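Local coordinates for protein-tyrosine-phosphatase (Vibrio vulnificus, PDB 7DHF) that probably hydrolyses phosphotyrosine in proteins to tyrosine and phosphate, as a low-molecular-weight protein tyrosine phosphatase, at residues M109-I120 / L137-K148. The protein carries 1 engineered substitution. Residues are numbered along the deposited sequence; the frame is centred on the assembly and turned at random.
Sequences MLFGQWIGQKDI and LIDEAAQAWAKK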
loop_
_atom_site.group_PDB
_atom_site.type_symbol
_atom_site.label_atom_id
_atom_site.label_comp_id
_atom_site.label_asym_id
_atom_site.label_seq_id
_atom_site.Cartn_x
_atom_site.Cartn_y
_atom_site.Cartn_z
ATOM N N MET A 109 -1.865 9.744 5.281
ATOM C CA MET A 109 -1.144 9.399 6.496
ATOM C C MET A 109 -0.155 8.281 6.176
ATOM O O MET A 109 -0.126 7.753 5.062
ATOM C CB MET A 109 -2.134 8.997 7.597
ATOM C CG MET A 109 -3.207 10.056 7.844
ATOM S SD MET A 109 -4.427 9.594 9.084
ATOM C CE MET A 109 -5.599 10.939 8.932
ATOM N N LEU A 110 0.661 7.912 7.160
ATOM C CA LEU A 110 1.754 6.970 6.954
ATOM C C LEU A 110 1.311 5.559 7.321
ATOM O O LEU A 110 0.776 5.334 8.411
ATOM C CB LEU A 110 2.960 7.367 7.806
ATOM C CG LEU A 110 4.243 6.567 7.565
ATOM C CD1 LEU A 110 4.832 6.875 6.198
ATOM C CD2 LEU A 110 5.257 6.859 8.657
ATOM N N PHE A 111 1.561 4.604 6.422
ATOM C CA PHE A 111 1.196 3.222 6.714
ATOM C C PHE A 111 1.825 2.761 8.024
ATOM O O PHE A 111 1.154 2.144 8.859
ATOM C CB PHE A 111 1.603 2.303 5.561
ATOM C CG PHE A 111 0.871 0.993 5.554
ATOM C CD1 PHE A 111 -0.275 0.830 4.791
ATOM C CD2 PHE A 111 1.313 -0.071 6.321
ATOM C CE1 PHE A 111 -0.960 -0.368 4.789
ATOM C CE2 PHE A 111 0.630 -1.273 6.323
ATOM C CZ PHE A 111 -0.507 -1.421 5.554
ATOM N N GLY A 112 3.101 3.075 8.235
ATOM C CA GLY A 112 3.786 2.673 9.448
ATOM C C GLY A 112 3.712 3.680 10.582
ATOM O O GLY A 112 4.620 3.742 11.416
ATOM N N GLN A 113 2.630 4.458 10.649
ATOM C CA GLN A 113 2.530 5.474 11.696
ATOM C C GLN A 113 2.689 4.870 13.086
ATOM O O GLN A 113 3.337 5.463 13.956
ATOM C CB GLN A 113 1.202 6.225 11.606
ATOM C CG GLN A 113 0.982 7.122 12.820
ATOM C CD GLN A 113 -0.128 8.136 12.653
ATOM O OE1 GLN A 113 -0.794 8.200 11.621
ATOM N NE2 GLN A 113 -0.333 8.940 13.685
ATOM N N TRP A 114 2.106 3.699 13.318
ATOM C CA TRP A 114 1.981 3.159 14.666
ATOM C C TRP A 114 3.146 2.271 15.071
ATOM O O TRP A 114 3.150 1.751 16.193
ATOM C CB TRP A 114 0.656 2.404 14.785
ATOM C CG TRP A 114 -0.479 3.277 14.384
ATOM C CD1 TRP A 114 -1.303 3.122 13.307
ATOM C CD2 TRP A 114 -0.897 4.476 15.041
ATOM N NE1 TRP A 114 -2.216 4.147 13.259
ATOM C CE2 TRP A 114 -1.989 4.991 14.316
ATOM C CE3 TRP A 114 -0.458 5.161 16.178
ATOM C CZ2 TRP A 114 -2.649 6.157 14.691
ATOM C CZ3 TRP A 114 -1.115 6.319 16.549
ATOM C CH2 TRP A 114 -2.197 6.806 15.807
ATOM N N ILE A 115 4.148 2.121 14.210
ATOM C CA ILE A 115 5.356 1.378 14.549
ATOM C C ILE A 115 6.535 2.340 14.553
ATOM O O ILE A 115 7.591 2.054 13.983
ATOM C CB ILE A 115 5.575 0.179 13.602
ATOM C CG1 ILE A 115 5.559 0.622 12.132
ATOM C CG2 ILE A 115 4.510 -0.879 13.857
ATOM C CD1 ILE A 115 6.046 -0.449 11.160
ATOM N N GLY A 116 6.358 3.492 15.194
ATOM C CA GLY A 116 7.408 4.487 15.263
ATOM C C GLY A 116 7.467 5.428 14.085
ATOM O O GLY A 116 8.519 6.034 13.851
ATOM N N GLN A 117 6.375 5.573 13.339
ATOM C CA GLN A 117 6.346 6.409 12.140
ATOM C C GLN A 117 7.503 6.054 11.208
ATOM O O GLN A 117 8.261 6.909 10.747
ATOM C CB GLN A 117 6.316 7.893 12.505
ATOM C CG GLN A 117 5.131 8.231 13.399
ATOM C CD GLN A 117 4.897 9.716 13.556
ATOM O OE1 GLN A 117 4.087 10.304 12.844
ATOM N NE2 GLN A 117 5.591 10.328 14.506
ATOM N N LYS A 118 7.620 4.761 10.929
ATOM C CA LYS A 118 8.726 4.203 10.163
ATOM C C LYS A 118 8.333 4.025 8.704
ATOM O O LYS A 118 7.214 3.601 8.396
ATOM C CB LYS A 118 9.117 2.834 10.725
ATOM C CG LYS A 118 10.213 2.854 11.781
ATOM C CD LYS A 118 10.323 1.512 12.517
ATOM C CE LYS A 118 10.501 0.313 11.588
ATOM N NZ LYS A 118 11.837 0.275 10.938
ATOM N N ASP A 119 9.265 4.338 7.808
ATOM C CA ASP A 119 9.107 3.992 6.403
ATOM C C ASP A 119 9.254 2.486 6.219
ATOM O O ASP A 119 9.952 1.810 6.979
ATOM C CB ASP A 119 10.181 4.679 5.560
ATOM C CG ASP A 119 9.976 6.174 5.444
ATOM O OD1 ASP A 119 8.925 6.679 5.889
ATOM O OD2 ASP A 119 10.869 6.844 4.882
ATOM N N ILE A 120 8.589 1.965 5.197
ATOM C CA ILE A 120 8.690 0.554 4.832
ATOM C C ILE A 120 9.411 0.480 3.489
ATOM O O ILE A 120 8.865 0.930 2.468
ATOM C CB ILE A 120 7.309 -0.111 4.787
ATOM C CG1 ILE A 120 6.686 -0.078 6.189
ATOM C CG2 ILE A 120 7.420 -1.545 4.265
ATOM C CD1 ILE A 120 5.260 -0.565 6.260
ATOM N N LEU A 137 6.897 -5.668 8.579
ATOM C CA LEU A 137 6.542 -4.293 8.915
ATOM C C LEU A 137 5.113 -3.979 8.498
ATOM O O LEU A 137 4.368 -3.336 9.245
ATOM C CB LEU A 137 7.519 -3.317 8.263
ATOM C CG LEU A 137 8.970 -3.379 8.746
ATOM C CD1 LEU A 137 9.830 -2.411 7.949
ATOM C CD2 LEU A 137 9.080 -3.085 10.236
ATOM N N ILE A 138 4.713 -4.414 7.302
ATOM C CA ILE A 138 3.351 -4.167 6.839
ATOM C C ILE A 138 2.348 -4.820 7.780
ATOM O O ILE A 138 1.331 -4.217 8.144
ATOM C CB ILE A 138 3.191 -4.649 5.385
ATOM C CG1 ILE A 138 3.996 -3.747 4.447
ATOM C CG2 ILE A 138 1.720 -4.686 4.976
ATOM C CD1 ILE A 138 4.115 -4.268 3.029
ATOM N N ASP A 139 2.627 -6.056 8.196
ATOM C CA ASP A 139 1.730 -6.775 9.094
ATOM C C ASP A 139 1.593 -6.047 10.428
ATOM O O ASP A 139 0.479 -5.770 10.889
ATOM C CB ASP A 139 2.271 -8.193 9.293
ATOM C CG ASP A 139 1.318 -9.091 10.054
ATOM O OD1 ASP A 139 0.126 -8.745 10.175
ATOM O OD2 ASP A 139 1.769 -10.161 10.516
ATOM N N GLU A 140 2.720 -5.726 11.065
ATOM C CA GLU A 140 2.674 -5.007 12.335
ATOM C C GLU A 140 1.949 -3.675 12.187
ATOM O O GLU A 140 1.125 -3.306 13.034
ATOM C CB GLU A 140 4.097 -4.761 12.835
ATOM C CG GLU A 140 4.855 -6.015 13.238
ATOM C CD GLU A 140 6.249 -5.706 13.753
ATOM O OE1 GLU A 140 6.450 -4.597 14.293
ATOM O OE2 GLU A 140 7.142 -6.570 13.617
ATOM N N ALA A 141 2.255 -2.935 11.120
ATOM C CA ALA A 141 1.648 -1.625 10.914
ATOM C C ALA A 141 0.150 -1.740 10.664
ATOM O O ALA A 141 -0.636 -0.932 11.174
ATOM C CB ALA A 141 2.333 -0.933 9.738
ATOM N N ALA A 142 -0.262 -2.738 9.880
ATOM C CA ALA A 142 -1.673 -2.905 9.549
ATOM C C ALA A 142 -2.484 -3.328 10.766
ATOM O O ALA A 142 -3.616 -2.866 10.951
ATOM C CB ALA A 142 -1.822 -3.930 8.427
ATOM N N GLN A 143 -1.934 -4.219 11.595
ATOM C CA GLN A 143 -2.621 -4.612 12.821
ATOM C C GLN A 143 -2.979 -3.396 13.656
ATOM O O GLN A 143 -4.078 -3.316 14.219
ATOM C CB GLN A 143 -1.740 -5.548 13.646
ATOM C CG GLN A 143 -1.573 -6.938 13.082
ATOM C CD GLN A 143 -0.644 -7.776 13.931
ATOM O OE1 GLN A 143 -0.602 -7.628 15.153
ATOM N NE2 GLN A 143 0.109 -8.662 13.290
ATOM N N ALA A 144 -2.057 -2.439 13.756
ATOM C CA ALA A 144 -2.303 -1.252 14.564
ATOM C C ALA A 144 -3.374 -0.369 13.936
ATOM O O ALA A 144 -4.256 0.138 14.639
ATOM C CB ALA A 144 -1.000 -0.480 14.754
ATOM N N TRP A 145 -3.320 -0.175 12.616
ATOM C CA TRP A 145 -4.348 0.616 11.947
ATOM C C TRP A 145 -5.723 -0.015 12.110
ATOM O O TRP A 145 -6.723 0.690 12.289
ATOM C CB TRP A 145 -4.019 0.764 10.460
ATOM C CG TRP A 145 -3.155 1.940 10.147
ATOM C CD1 TRP A 145 -1.883 1.919 9.653
ATOM C CD2 TRP A 145 -3.499 3.321 10.309
ATOM N NE1 TRP A 145 -1.415 3.201 9.498
ATOM C CE2 TRP A 145 -2.388 4.081 9.893
ATOM C CE3 TRP A 145 -4.640 3.988 10.766
ATOM C CZ2 TRP A 145 -2.383 5.472 9.922
ATOM C CZ3 TRP A 145 -4.633 5.370 10.794
ATOM C CH2 TRP A 145 -3.513 6.097 10.375
ATOM N N ALA A 146 -5.796 -1.347 12.048
ATOM C CA ALA A 146 -7.086 -2.028 12.095
ATOM C C ALA A 146 -7.835 -1.746 13.390
ATOM O O ALA A 146 -9.069 -1.760 13.405
ATOM C CB ALA A 146 -6.891 -3.532 11.910
ATOM N N LYS A 147 -7.118 -1.490 14.484
ATOM C CA LYS A 147 -7.769 -1.201 15.755
ATOM C C LYS A 147 -8.293 0.225 15.846
ATOM O O LYS A 147 -9.018 0.536 16.797
ATOM C CB LYS A 147 -6.788 -1.424 16.909
ATOM C CG LYS A 147 -6.304 -2.853 17.061
ATOM C CD LYS A 147 -5.306 -2.969 18.203
ATOM C CE LYS A 147 -4.943 -4.416 18.484
ATOM N NZ LYS A 147 -4.056 -4.553 19.674
ATOM N N LYS A 148 -7.965 1.089 14.885
ATOM C CA LYS A 148 -8.284 2.506 14.978
ATOM C C LYS A 148 -9.230 2.993 13.890
ATOM O O LYS A 148 -9.645 4.158 13.933
ATOM C CB LYS A 148 -6.994 3.335 14.933
ATOM C CG LYS A 148 -6.010 2.985 16.034
ATOM C CD LYS A 148 -4.679 3.684 15.839
ATOM C CE LYS A 148 -3.729 3.376 16.981
ATOM N NZ LYS A 148 -3.481 1.916 17.124
HETATM O O HOH W 1 1.069 1.567 11.568
#
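Trp145 NE1 donates to Leu110 O at 3.2 Å (N-H...O 142°), the oxygen lying in the indole plane, and makes a weak, more bent bond to Phe111 O, 2.9 Å from NE1. Leu110 O also accepts Gln113 N from the opposite face of its carbonyl plane, tying the helix to the type I turn 110-113. A water bridges Phe111 O, Trp114 N and Ala141 O.

Aromatic contacts link Phe111, Trp145 and Trp114 in a cluster. Trp114 NE1 lies 3.3 Å from Trp145 CD2, edge onto face, with planes at 72°: a T-shaped pair. Trp145 presents an edge to the Phe111 face, its five-membered ring centroid 6.0 Å from that of Phe111. In one of two conformers, Lys148 lies across Trp114, CE 3.5 Å from the six-membered ring centroid (CH-pi); there chi4 of 58° bends NZ over the five-membered ring (cation-pi).

Apolar contacts continue along the helix: Phe111 CD2 lies 3.7 Å from Ala141 CB, Ile115 CD1 4.1 Å from Leu137 CD2, and Ile120 CG1 3.9 Å from Leu137 CB.

Ile120 O accepts a hydrogen bond from NH1 of Arg18, a predicted active-site residue. The contact packs C-terminal helix 128-146 against the loop following edge strand 108-110 in the parallel-sheet alpha/beta fold of low-molecular-weight phosphatases.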